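Local coordinates for protein predicted ATPase of the ABC class (Vibrio vulnificus, PDB 5D6A) that binds the ATP analogue AMP-PNP and probably hydrolyses ATP as a predicted ATPase of the ABC class, at residues A[344-349]-A[498-503]; A[353-358]-A[555-560]; A[486-491]-A[510-515]. All coordinates share one frame; numbering follows the deposited sequence.

Contact 1 (A[344-349]-A[498-503]); sequences AAWLQE and SALEQL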
ATOM      1  N   ALA A 344       7.552  17.673  -5.266  1.00 40.51           N
ATOM      2  CA  ALA A 344       8.213  18.953  -5.004  1.00 41.74           C
ATOM      3  C   ALA A 344       8.139  19.263  -3.508  1.00 41.09           C
ATOM      4  O   ALA A 344       9.122  19.690  -2.893  1.00 41.13           O
ATOM      5  CB  ALA A 344       7.556  20.065  -5.808  1.00 43.28           C
ATOM      6  N   ALA A 345       6.961  19.038  -2.934  1.00 39.46           N
ATOM      7  CA  ALA A 345       6.749  19.252  -1.515  1.00 37.61           C
ATOM      8  C   ALA A 345       7.678  18.347  -0.721  1.00 36.59           C
ATOM      9  O   ALA A 345       8.383  18.814   0.168  1.00 38.29           O
ATOM     10  CB  ALA A 345       5.300  18.982  -1.151  1.00 37.35           C
ATOM     11  N   TRP A 346       7.692  17.059  -1.064  1.00 35.27           N
ATOM     12  CA  TRP A 346       8.542  16.081  -0.380  1.00 34.05           C
ATOM     13  C   TRP A 346       9.986  16.567  -0.415  1.00 34.74           C
ATOM     14  O   TRP A 346      10.700  16.526   0.590  1.00 34.20           O
ATOM     15  CB  TRP A 346       8.484  14.715  -1.078  1.00 33.50           C
ATOM     16  CG  TRP A 346       8.939  13.559  -0.216  1.00 32.44           C
ATOM     17  CD1 TRP A 346       9.840  13.598   0.815  1.00 32.24           C
ATOM     18  CD2 TRP A 346       8.592  12.181  -0.384  1.00 31.46           C
ATOM     19  NE1 TRP A 346      10.017  12.342   1.338  1.00 31.43           N
ATOM     20  CE2 TRP A 346       9.273  11.451   0.613  1.00 31.14           C
ATOM     21  CE3 TRP A 346       7.749  11.497  -1.260  1.00 31.61           C
ATOM     22  CZ2 TRP A 346       9.138  10.073   0.753  1.00 30.52           C
ATOM     23  CZ3 TRP A 346       7.620  10.128  -1.120  1.00 31.40           C
ATOM     24  CH2 TRP A 346       8.311   9.431  -0.124  1.00 30.83           C
ATOM     25  N   LEU A 347      10.410  17.022  -1.591  1.00 36.23           N
ATOM     26  CA  LEU A 347      11.769  17.506  -1.780  1.00 36.89           C
ATOM     27  C   LEU A 347      12.085  18.621  -0.790  1.00 36.56           C
ATOM     28  O   LEU A 347      13.037  18.519  -0.015  1.00 35.17           O
ATOM     29  CB  LEU A 347      11.970  17.978  -3.225  1.00 38.17           C
ATOM     30  CG  LEU A 347      13.337  18.557  -3.605  1.00 39.71           C
ATOM     31  CD1 LEU A 347      14.469  17.630  -3.210  1.00 39.42           C
ATOM     32  CD2 LEU A 347      13.384  18.838  -5.097  1.00 41.63           C
ATOM     33  N   GLN A 348      11.264  19.666  -0.802  1.00 36.96           N
ATOM     34  CA  GLN A 348      11.459  20.803   0.091  1.00 37.20           C
ATOM     35  C   GLN A 348      11.457  20.371   1.557  1.00 36.65           C
ATOM     36  O   GLN A 348      12.279  20.837   2.345  1.00 37.13           O
ATOM     37  CB  GLN A 348      10.371  21.850  -0.136  1.00 38.48           C
ATOM     38  CG  GLN A 348      10.609  23.145   0.624  1.00 39.85           C
ATOM     39  CD  GLN A 348      11.879  23.855   0.185  1.00 40.73           C
ATOM     40  OE1 GLN A 348      12.220  23.876  -1.001  1.00 41.01           O
ATOM     41  NE2 GLN A 348      12.577  24.455   1.139  1.00 40.80           N
ATOM     42  N   GLU A 349      10.534  19.481   1.913  1.00 35.43           N
ATOM     43  CA  GLU A 349      10.429  18.978   3.283  1.00 34.84           C
ATOM     44  C   GLU A 349      11.708  18.285   3.730  1.00 34.09           C
ATOM     45  O   GLU A 349      12.094  18.375   4.893  1.00 33.47           O
ATOM     46  CB  GLU A 349       9.243  18.020   3.414  1.00 34.99           C
ATOM     47  CG  GLU A 349       7.884  18.702   3.308  1.00 36.21           C
ATOM     48  CD  GLU A 349       6.723  17.724   3.174  1.00 36.69           C
ATOM     49  OE1 GLU A 349       6.956  16.536   2.857  1.00 36.00           O
ATOM     50  OE2 GLU A 349       5.565  18.150   3.368  1.00 37.53           O
ATOM     51  N   SER A 498       2.688   4.765   3.489  1.00 37.55           N
ATOM     52  CA  SER A 498       3.035   3.843   2.404  1.00 39.61           C
ATOM     53  C   SER A 498       4.226   4.306   1.577  1.00 40.00           C
ATOM     54  O   SER A 498       5.095   3.509   1.233  1.00 40.47           O
ATOM     55  CB  SER A 498       1.846   3.668   1.463  1.00 42.11           C
ATOM     56  OG  SER A 498       0.726   3.156   2.151  1.00 44.38           O
ATOM     57  N   ALA A 499       4.249   5.595   1.254  1.00 39.94           N
ATOM     58  CA  ALA A 499       5.315   6.172   0.431  1.00 41.84           C
ATOM     59  C   ALA A 499       6.695   6.064   1.071  1.00 40.76           C
ATOM     60  O   ALA A 499       7.698   5.991   0.367  1.00 43.00           O
ATOM     61  CB  ALA A 499       5.003   7.622   0.104  1.00 41.99           C
ATOM     62  N   LEU A 500       6.741   6.063   2.400  1.00 38.79           N
ATOM     63  CA  LEU A 500       8.001   5.955   3.122  1.00 38.70           C
ATOM     64  C   LEU A 500       8.433   4.497   3.081  1.00 39.40           C
ATOM     65  O   LEU A 500       8.283   3.761   4.059  1.00 39.42           O
ATOM     66  CB  LEU A 500       7.830   6.427   4.570  1.00 37.70           C
ATOM     67  CG  LEU A 500       7.231   7.824   4.767  1.00 37.39           C
ATOM     68  CD1 LEU A 500       7.124   8.143   6.251  1.00 36.73           C
ATOM     69  CD2 LEU A 500       8.049   8.886   4.053  1.00 38.49           C
ATOM     70  N   GLU A 501       8.969   4.085   1.936  1.00 41.55           N
ATOM     71  CA  GLU A 501       9.382   2.697   1.739  1.00 42.97           C
ATOM     72  C   GLU A 501      10.684   2.336   2.444  1.00 41.25           C
ATOM     73  O   GLU A 501      11.009   1.161   2.578  1.00 42.96           O
ATOM     74  CB  GLU A 501       9.463   2.356   0.247  1.00 47.76           C
ATOM     75  CG  GLU A 501      10.508   3.120  -0.555  1.00 51.14           C
ATOM     76  CD  GLU A 501      10.495   2.733  -2.024  1.00 56.02           C
ATOM     77  OE1 GLU A 501       9.580   1.986  -2.441  1.00 58.40           O
ATOM     78  OE2 GLU A 501      11.395   3.177  -2.767  1.00 58.84           O
ATOM     79  N   GLN A 502      11.430   3.342   2.884  1.00 39.37           N
ATOM     80  CA  GLN A 502      12.672   3.097   3.611  1.00 38.28           C
ATOM     81  C   GLN A 502      12.426   2.541   5.012  1.00 36.65           C
ATOM     82  O   GLN A 502      13.303   1.886   5.568  1.00 36.55           O
ATOM     83  CB  GLN A 502      13.516   4.367   3.695  1.00 37.77           C
ATOM     84  CG  GLN A 502      14.267   4.699   2.418  1.00 39.68           C
ATOM     85  CD  GLN A 502      15.028   6.002   2.529  1.00 39.20           C
ATOM     86  OE1 GLN A 502      14.439   7.046   2.779  1.00 38.18           O
ATOM     87  NE2 GLN A 502      16.337   5.952   2.321  1.00 41.21           N
ATOM     88  N   LEU A 503      11.248   2.805   5.584  1.00 35.68           N
ATOM     89  CA  LEU A 503      10.926   2.289   6.920  1.00 34.90           C
ATOM     90  C   LEU A 503      11.078   0.780   6.942  1.00 36.14           C
ATOM     91  O   LEU A 503      10.714   0.100   5.984  1.00 37.78           O
ATOM     92  CB  LEU A 503       9.514   2.680   7.357  1.00 33.94           C
ATOM     93  CG  LEU A 503       9.296   4.137   7.767  1.00 33.40           C
ATOM     94  CD1 LEU A 503       7.831   4.391   8.094  1.00 32.27           C
ATOM     95  CD2 LEU A 503      10.174   4.496   8.956  1.00 33.34           C
TER
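A buried seam between the P-loop ATPase region and the C-terminal region is closed here by W346 of helix 339-352, which reaches A499 and L500. Both lie in the loop between strand 493-496 and helix 506-519. The indole bridges a wide gap, since the CA atoms of W346 and A499 are 10.5 Å apart. Its CG stands anti to the backbone N (chi1 -161°), and the six-membered ring leads toward the loop. CH2 meets the carbonyl O of A499 at 3.5 Å, with the oxygen at the ring edge and in its plane. The CB of A499 is 3.8 Å from the same W346 CH2. The L500 branch ending in CD2 comes obliquely to W346 CZ2, at 3.7 Å. The contact holds no hydrogen bond between the segments. L500 is the centre of an inverse gamma turn, and a type I turn runs on to L503. R565 makes a cation-pi contact with the W346 ring. The side chain of W346 is about 13 Å from bound AMP-PNP. M301 of strand 301-302 also touches W346, while A561 of helix 556-564 packs on L500.

Contact 2 (A[353-358]-A[555-560]); sequences AGASTL and RPIDVM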
ATOM      1  N   ALA A 353      14.285  19.387   6.813  1.00 36.96           N
ATOM      2  CA  ALA A 353      14.697  18.454   7.873  1.00 36.75           C
ATOM      3  C   ALA A 353      16.205  18.184   7.930  1.00 37.38           C
ATOM      4  O   ALA A 353      16.670  17.466   8.815  1.00 38.69           O
ATOM      5  CB  ALA A 353      13.938  17.139   7.728  1.00 35.69           C
ATOM      6  N   GLY A 354      16.962  18.726   6.981  1.00 37.66           N
ATOM      7  CA  GLY A 354      18.413  18.550   6.978  1.00 37.82           C
ATOM      8  C   GLY A 354      18.922  17.262   6.356  1.00 37.24           C
ATOM      9  O   GLY A 354      19.869  16.660   6.864  1.00 37.49           O
ATOM     10  N   ALA A 355      18.302  16.839   5.257  1.00 36.79           N
ATOM     11  CA  ALA A 355      18.734  15.636   4.548  1.00 35.89           C
ATOM     12  C   ALA A 355      19.937  15.998   3.692  1.00 37.12           C
ATOM     13  O   ALA A 355      19.917  17.015   2.991  1.00 37.83           O
ATOM     14  CB  ALA A 355      17.614  15.098   3.676  1.00 35.07           C
ATOM     15  N   SER A 356      20.980  15.170   3.752  1.00 37.05           N
ATOM     16  CA  SER A 356      22.211  15.412   2.991  1.00 37.55           C
ATOM     17  C   SER A 356      22.208  14.683   1.655  1.00 37.64           C
ATOM     18  O   SER A 356      22.996  15.003   0.760  1.00 38.33           O
ATOM     19  CB  SER A 356      23.423  14.945   3.791  1.00 37.63           C
ATOM     20  OG  SER A 356      23.507  15.589   5.041  1.00 39.25           O
ATOM     21  N   THR A 357      21.334  13.695   1.521  1.00 36.60           N
ATOM     22  CA  THR A 357      21.275  12.922   0.296  1.00 36.92           C
ATOM     23  C   THR A 357      19.837  12.625  -0.094  1.00 35.77           C
ATOM     24  O   THR A 357      18.997  12.335   0.757  1.00 35.05           O
ATOM     25  CB  THR A 357      22.060  11.607   0.449  1.00 37.03           C
ATOM     26  OG1 THR A 357      23.409  11.902   0.847  1.00 38.13           O
ATOM     27  CG2 THR A 357      22.066  10.821  -0.856  1.00 36.94           C
ATOM     28  N   LEU A 358      19.565  12.710  -1.392  1.00 36.30           N
ATOM     29  CA  LEU A 358      18.239  12.460  -1.931  1.00 35.66           C
ATOM     30  C   LEU A 358      18.324  11.332  -2.938  1.00 35.71           C
ATOM     31  O   LEU A 358      19.174  11.352  -3.822  1.00 35.86           O
ATOM     32  CB  LEU A 358      17.704  13.719  -2.608  1.00 36.00           C
ATOM     33  CG  LEU A 358      17.563  14.942  -1.703  1.00 35.97           C
ATOM     34  CD1 LEU A 358      17.256  16.175  -2.534  1.00 37.40           C
ATOM     35  CD2 LEU A 358      16.501  14.719  -0.638  1.00 35.21           C
ATOM     36  N   ARG A 555      14.281   7.792  12.753  1.00 32.78           N
ATOM     37  CA  ARG A 555      15.070   8.940  12.338  1.00 33.45           C
ATOM     38  C   ARG A 555      14.232  10.202  12.519  1.00 32.80           C
ATOM     39  O   ARG A 555      13.020  10.175  12.292  1.00 31.02           O
ATOM     40  CB  ARG A 555      15.466   8.836  10.871  1.00 34.39           C
ATOM     41  CG  ARG A 555      16.306   7.627  10.515  1.00 35.92           C
ATOM     42  CD  ARG A 555      16.819   7.753   9.091  1.00 37.47           C
ATOM     43  NE  ARG A 555      15.735   7.803   8.115  1.00 36.30           N
ATOM     44  CZ  ARG A 555      15.903   8.062   6.820  1.00 37.73           C
ATOM     45  NH1 ARG A 555      17.112   8.320   6.326  1.00 40.22           N
ATOM     46  NH2 ARG A 555      14.852   8.079   6.011  1.00 37.62           N
ATOM     47  N   PRO A 556      14.866  11.310  12.937  1.00 33.92           N
ATOM     48  CA  PRO A 556      14.132  12.570  13.083  1.00 33.26           C
ATOM     49  C   PRO A 556      13.434  12.969  11.785  1.00 33.00           C
ATOM     50  O   PRO A 556      12.307  13.465  11.808  1.00 32.00           O
ATOM     51  CB  PRO A 556      15.228  13.582  13.420  1.00 35.01           C
ATOM     52  CG  PRO A 556      16.299  12.778  14.067  1.00 36.68           C
ATOM     53  CD  PRO A 556      16.243  11.405  13.456  1.00 35.91           C
ATOM     54  N   ILE A 557      14.108  12.738  10.664  1.00 34.97           N
ATOM     55  CA  ILE A 557      13.557  13.069   9.357  1.00 35.81           C
ATOM     56  C   ILE A 557      12.303  12.240   9.060  1.00 34.60           C
ATOM     57  O   ILE A 557      11.398  12.708   8.376  1.00 35.77           O
ATOM     58  CB  ILE A 557      14.616  12.899   8.234  1.00 37.77           C
ATOM     59  CG1 ILE A 557      14.107  13.499   6.921  1.00 38.56           C
ATOM     60  CG2 ILE A 557      15.011  11.436   8.058  1.00 37.74           C
ATOM     61  CD1 ILE A 557      15.126  13.481   5.801  1.00 40.61           C
ATOM     62  N   ASP A 558      12.242  11.018   9.582  1.00 33.95           N
ATOM     63  CA  ASP A 558      11.069  10.164   9.373  1.00 33.53           C
ATOM     64  C   ASP A 558       9.877  10.617  10.225  1.00 32.24           C
ATOM     65  O   ASP A 558       8.732  10.539   9.782  1.00 31.74           O
ATOM     66  CB  ASP A 558      11.411   8.692   9.632  1.00 33.90           C
ATOM     67  CG  ASP A 558      12.339   8.110   8.570  1.00 35.54           C
ATOM     68  OD1 ASP A 558      12.318   8.593   7.415  1.00 35.32           O
ATOM     69  OD2 ASP A 558      13.080   7.156   8.881  1.00 36.92           O
ATOM     70  N   VAL A 559      10.148  11.092  11.439  1.00 32.43           N
ATOM     71  CA  VAL A 559       9.091  11.591  12.321  1.00 31.12           C
ATOM     72  C   VAL A 559       8.426  12.789  11.642  1.00 32.30           C
ATOM     73  O   VAL A 559       7.198  12.918  11.645  1.00 31.12           O
ATOM     74  CB  VAL A 559       9.644  12.025  13.692  1.00 30.58           C
ATOM     75  CG1 VAL A 559       8.539  12.612  14.558  1.00 30.33           C
ATOM     76  CG2 VAL A 559      10.292  10.849  14.406  1.00 30.33           C
HETATM   77  N   MSE A 560       9.254  13.651  11.051  1.00 34.11           N
HETATM   78  CA  MSE A 560       8.772  14.831  10.332  1.00 34.86           C
HETATM   79  C   MSE A 560       7.994  14.392   9.128  1.00 34.20           C
HETATM   80  O   MSE A 560       6.893  14.884   8.880  1.00 33.74           O
HETATM   81  CB  MSE A 560       9.936  15.704   9.861  1.00 36.82           C
HETATM   82  CG  MSE A 560      10.569  16.510  10.991  1.00 38.23           C
HETATM   83 SE   MSE A 560       9.227  17.660  11.866  1.00 41.42          SE
HETATM   84  CE  MSE A 560       8.734  18.794  10.331  1.00 41.98           C
TER
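The link between helix 339-352 and strand 357-361 passes the first turn of helix 556-564, with the CA atoms of A353 and I557 5.7 Å apart. G354 has positive phi and ends the earlier helix in a Schellman motif. R555 occupies the N-cap position of the later helix. The cross-contact is apolar and rests on I557. Its CG1 lies anti to the backbone N (chi1 -169°), and chi2 is also extended. The long branch therefore runs out to the two alanines. I557 CG1 meets A353 CB at 3.7 Å, and I557 CD1 goes on to A355 CB at 3.6 Å. The other branch of I557 serves a different neighbour: CG2 sits over the centre of the R555 guanidinium, 3.6 Å above its plane. That group is held side-on by D558 in a salt bridge. R555 NE gives a nearly straight bond to D558 OD2 at 2.8 Å, in the guanidinium plane but from above the carboxylate plane. R555 NH2 binds D558 OD1 at 2.9 Å, on the syn side. R555 NH1 is bonded to the carbonyls of G298 and A300. The paired bonds to D558 and those to the carbonyls should limit rotation of the guanidinium, which makes a flat platform for I557. In the fold, a C-terminal-region helix is docked by its first turn. Strand 357-361 belongs to the mainly parallel sheet of a P-loop NTPase core, and the helix-to-strand link before it is where the C-terminal region docks.

Contact 3 (A[486-491]-A[510-515]); sequences DSLRFG and NAIGWV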
ATOM      1  N   ASP A 486       2.668   0.729   7.078  1.00 51.19           N
ATOM      2  CA  ASP A 486       1.893   1.669   6.273  1.00 49.06           C
ATOM      3  C   ASP A 486       1.052   2.692   7.026  1.00 45.18           C
ATOM      4  O   ASP A 486       0.890   3.808   6.548  1.00 42.12           O
ATOM      5  CB  ASP A 486       0.976   0.893   5.321  1.00 53.14           C
ATOM      6  CG  ASP A 486       1.743   0.085   4.294  1.00 55.90           C
ATOM      7  OD1 ASP A 486       2.988   0.196   4.245  1.00 58.40           O
ATOM      8  OD2 ASP A 486       1.097  -0.660   3.528  1.00 58.78           O
ATOM      9  N   SER A 487       0.515   2.328   8.184  1.00 40.17           N
ATOM     10  CA  SER A 487      -0.369   3.243   8.910  1.00 39.62           C
ATOM     11  C   SER A 487       0.044   3.539  10.347  1.00 37.05           C
ATOM     12  O   SER A 487       0.646   2.708  11.017  1.00 36.63           O
ATOM     13  CB  SER A 487      -1.795   2.684   8.902  1.00 42.28           C
ATOM     14  OG  SER A 487      -2.687   3.530   9.608  1.00 43.41           O
ATOM     15  N   LEU A 488      -0.300   4.742  10.798  1.00 36.05           N
ATOM     16  CA  LEU A 488      -0.027   5.195  12.160  1.00 35.64           C
ATOM     17  C   LEU A 488      -1.255   5.904  12.709  1.00 36.65           C
ATOM     18  O   LEU A 488      -1.704   6.903  12.146  1.00 36.11           O
ATOM     19  CB  LEU A 488       1.162   6.152  12.203  1.00 34.49           C
ATOM     20  CG  LEU A 488       1.391   6.847  13.555  1.00 33.85           C
ATOM     21  CD1 LEU A 488       1.564   5.840  14.687  1.00 33.32           C
ATOM     22  CD2 LEU A 488       2.584   7.785  13.472  1.00 33.27           C
ATOM     23  N   ARG A 489      -1.788   5.389  13.811  1.00 38.07           N
ATOM     24  CA  ARG A 489      -2.959   5.977  14.435  1.00 39.34           C
ATOM     25  C   ARG A 489      -2.573   6.839  15.636  1.00 38.58           C
ATOM     26  O   ARG A 489      -1.880   6.385  16.547  1.00 36.69           O
ATOM     27  CB  ARG A 489      -3.945   4.896  14.865  1.00 41.53           C
ATOM     28  CG  ARG A 489      -5.210   5.473  15.476  1.00 44.50           C
ATOM     29  CD  ARG A 489      -6.225   4.405  15.816  1.00 46.99           C
ATOM     30  NE  ARG A 489      -7.401   4.988  16.452  1.00 49.11           N
ATOM     31  CZ  ARG A 489      -8.495   4.309  16.777  1.00 52.54           C
ATOM     32  NH1 ARG A 489      -8.581   3.007  16.518  1.00 53.82           N
ATOM     33  NH2 ARG A 489      -9.509   4.937  17.358  1.00 54.51           N
ATOM     34  N   PHE A 490      -3.035   8.086  15.616  1.00 37.87           N
ATOM     35  CA  PHE A 490      -2.781   9.036  16.682  1.00 37.18           C
ATOM     36  C   PHE A 490      -4.143   9.631  17.017  1.00 39.35           C
ATOM     37  O   PHE A 490      -4.604  10.576  16.375  1.00 39.50           O
ATOM     38  CB  PHE A 490      -1.780  10.091  16.208  1.00 35.72           C
ATOM     39  CG  PHE A 490      -1.249  10.966  17.306  1.00 35.96           C
ATOM     40  CD1 PHE A 490      -0.282  10.488  18.181  1.00 35.75           C
ATOM     41  CD2 PHE A 490      -1.678  12.279  17.441  1.00 36.44           C
ATOM     42  CE1 PHE A 490       0.225  11.293  19.190  1.00 35.94           C
ATOM     43  CE2 PHE A 490      -1.173  13.089  18.444  1.00 37.06           C
ATOM     44  CZ  PHE A 490      -0.221  12.595  19.321  1.00 36.76           C
ATOM     45  N   GLY A 491      -4.797   9.045  18.015  1.00 41.27           N
ATOM     46  CA  GLY A 491      -6.140   9.455  18.404  1.00 43.84           C
ATOM     47  C   GLY A 491      -7.112   8.818  17.425  1.00 45.03           C
ATOM     48  O   GLY A 491      -7.116   7.599  17.250  1.00 45.71           O
ATOM     49  N   ASN A 510       5.595   2.925  15.700  1.00 32.89           N
ATOM     50  CA  ASN A 510       5.059   3.119  17.045  1.00 33.45           C
ATOM     51  C   ASN A 510       5.871   4.188  17.752  1.00 32.23           C
ATOM     52  O   ASN A 510       5.315   5.068  18.407  1.00 32.46           O
ATOM     53  CB  ASN A 510       5.085   1.822  17.859  1.00 35.56           C
ATOM     54  CG  ASN A 510       3.980   0.861  17.469  1.00 38.61           C
ATOM     55  OD1 ASN A 510       2.853   1.273  17.180  1.00 40.82           O
ATOM     56  ND2 ASN A 510       4.283  -0.432  17.499  1.00 40.89           N
ATOM     57  N   ALA A 511       7.189   4.114  17.600  1.00 30.95           N
ATOM     58  CA  ALA A 511       8.077   5.090  18.216  1.00 31.05           C
ATOM     59  C   ALA A 511       7.774   6.488  17.693  1.00 29.68           C
ATOM     60  O   ALA A 511       7.833   7.453  18.446  1.00 30.15           O
ATOM     61  CB  ALA A 511       9.531   4.727  17.962  1.00 32.43           C
ATOM     62  N   ILE A 512       7.445   6.590  16.404  1.00 28.18           N
ATOM     63  CA  ILE A 512       7.103   7.880  15.804  1.00 27.05           C
ATOM     64  C   ILE A 512       5.881   8.453  16.521  1.00 27.84           C
ATOM     65  O   ILE A 512       5.844   9.637  16.858  1.00 28.97           O
ATOM     66  CB  ILE A 512       6.843   7.761  14.282  1.00 26.66           C
ATOM     67  CG1 ILE A 512       8.163   7.516  13.538  1.00 26.87           C
ATOM     68  CG2 ILE A 512       6.210   9.037  13.738  1.00 26.24           C
ATOM     69  CD1 ILE A 512       8.006   7.187  12.067  1.00 26.47           C
ATOM     70  N   GLY A 513       4.891   7.602  16.770  1.00 27.79           N
ATOM     71  CA  GLY A 513       3.684   8.028  17.463  1.00 27.94           C
ATOM     72  C   GLY A 513       3.970   8.471  18.886  1.00 29.38           C
ATOM     73  O   GLY A 513       3.360   9.425  19.380  1.00 30.55           O
ATOM     74  N   TRP A 514       4.899   7.791  19.556  1.00 28.81           N
ATOM     75  CA  TRP A 514       5.233   8.161  20.932  1.00 29.53           C
ATOM     76  C   TRP A 514       6.128   9.405  21.020  1.00 29.70           C
ATOM     77  O   TRP A 514       6.258  10.000  22.088  1.00 30.68           O
ATOM     78  CB  TRP A 514       5.773   6.966  21.717  1.00 30.19           C
ATOM     79  CG  TRP A 514       4.673   5.989  21.988  1.00 30.60           C
ATOM     80  CD1 TRP A 514       4.445   4.803  21.354  1.00 30.10           C
ATOM     81  CD2 TRP A 514       3.596   6.159  22.918  1.00 31.92           C
ATOM     82  NE1 TRP A 514       3.314   4.207  21.852  1.00 30.98           N
ATOM     83  CE2 TRP A 514       2.773   5.017  22.815  1.00 32.27           C
ATOM     84  CE3 TRP A 514       3.256   7.157  23.841  1.00 32.92           C
ATOM     85  CZ2 TRP A 514       1.630   4.843  23.602  1.00 33.76           C
ATOM     86  CZ3 TRP A 514       2.121   6.985  24.624  1.00 34.48           C
ATOM     87  CH2 TRP A 514       1.321   5.835  24.498  1.00 34.95           C
ATOM     88  N   VAL A 515       6.726   9.800  19.898  1.00 28.90           N
ATOM     89  CA  VAL A 515       7.504  11.035  19.854  1.00 29.50           C
ATOM     90  C   VAL A 515       6.493  12.167  19.766  1.00 30.17           C
ATOM     91  O   VAL A 515       6.627  13.185  20.439  1.00 31.50           O
ATOM     92  CB  VAL A 515       8.469  11.086  18.655  1.00 28.63           C
ATOM     93  CG1 VAL A 515       9.025  12.490  18.466  1.00 28.92           C
ATOM     94  CG2 VAL A 515       9.593  10.078  18.841  1.00 28.91           C
TER
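Strand 487-490 and helix 510-515 run in nearly the same direction, with 29° between their axes and a closest approach of 8.6 Å. The strand is the middle one of a three-stranded antiparallel sheet, 480-483, 487-490 and 493-496. Helix 506-519 packs on this sheet, roughly along the middle strand, in the MRB1590-type C-terminal region. The helix backbone comes closest at G513, where G513 CA and F490 CA are 6.6 Å apart. Having no side chain, G513 lets L488 lie against the helix backbone. The CG of L488 is anti to the backbone N (chi1 171°), and both methyls face the helix. CD1 of L488 is 4.1 Å from the CA of G513. The second methyl, CD2, touches CG2 of I512 at 3.8 Å, with the two side chains meeting at a slant. The F490 ring meets the G513 carbonyl obliquely, through CD1 and CE1. W516 makes an edge-to-face contact with that ring, and helix 468-475 packs on it through L469, I472 and L473. I512 also touches V559 and A562 of helix 556-564. The extended side chain of R489 takes no part in the contact. R489 NE bonds the G491 carbonyl O at 2.7 Å, in the guanidinium plane. Across the strand-helix boundary, F490 CE1 stops 3.7 Å from G513 O.

Overall arrangement
From the N terminus, the chain passes the N-terminal region and the first part of the P-loop core before helix 339-352 and strand 357-361, which carry the first segments of contacts 1 and 2. It then runs on to the small C-terminal sheet. Contact 3 closes a short loop there, from strand 487-490 to helix 506-519. The loop of contact 1 ends at 498-503, between the two segments of contact 3, so these two cross. Contact 2 ends last, on helix 556-564, crossing contact 1 and enclosing contact 3. Contacts 1 and 2 join the C-terminal region to the core. V559 of helix 556-564 does not touch 353-358 but packs on I512 and V515.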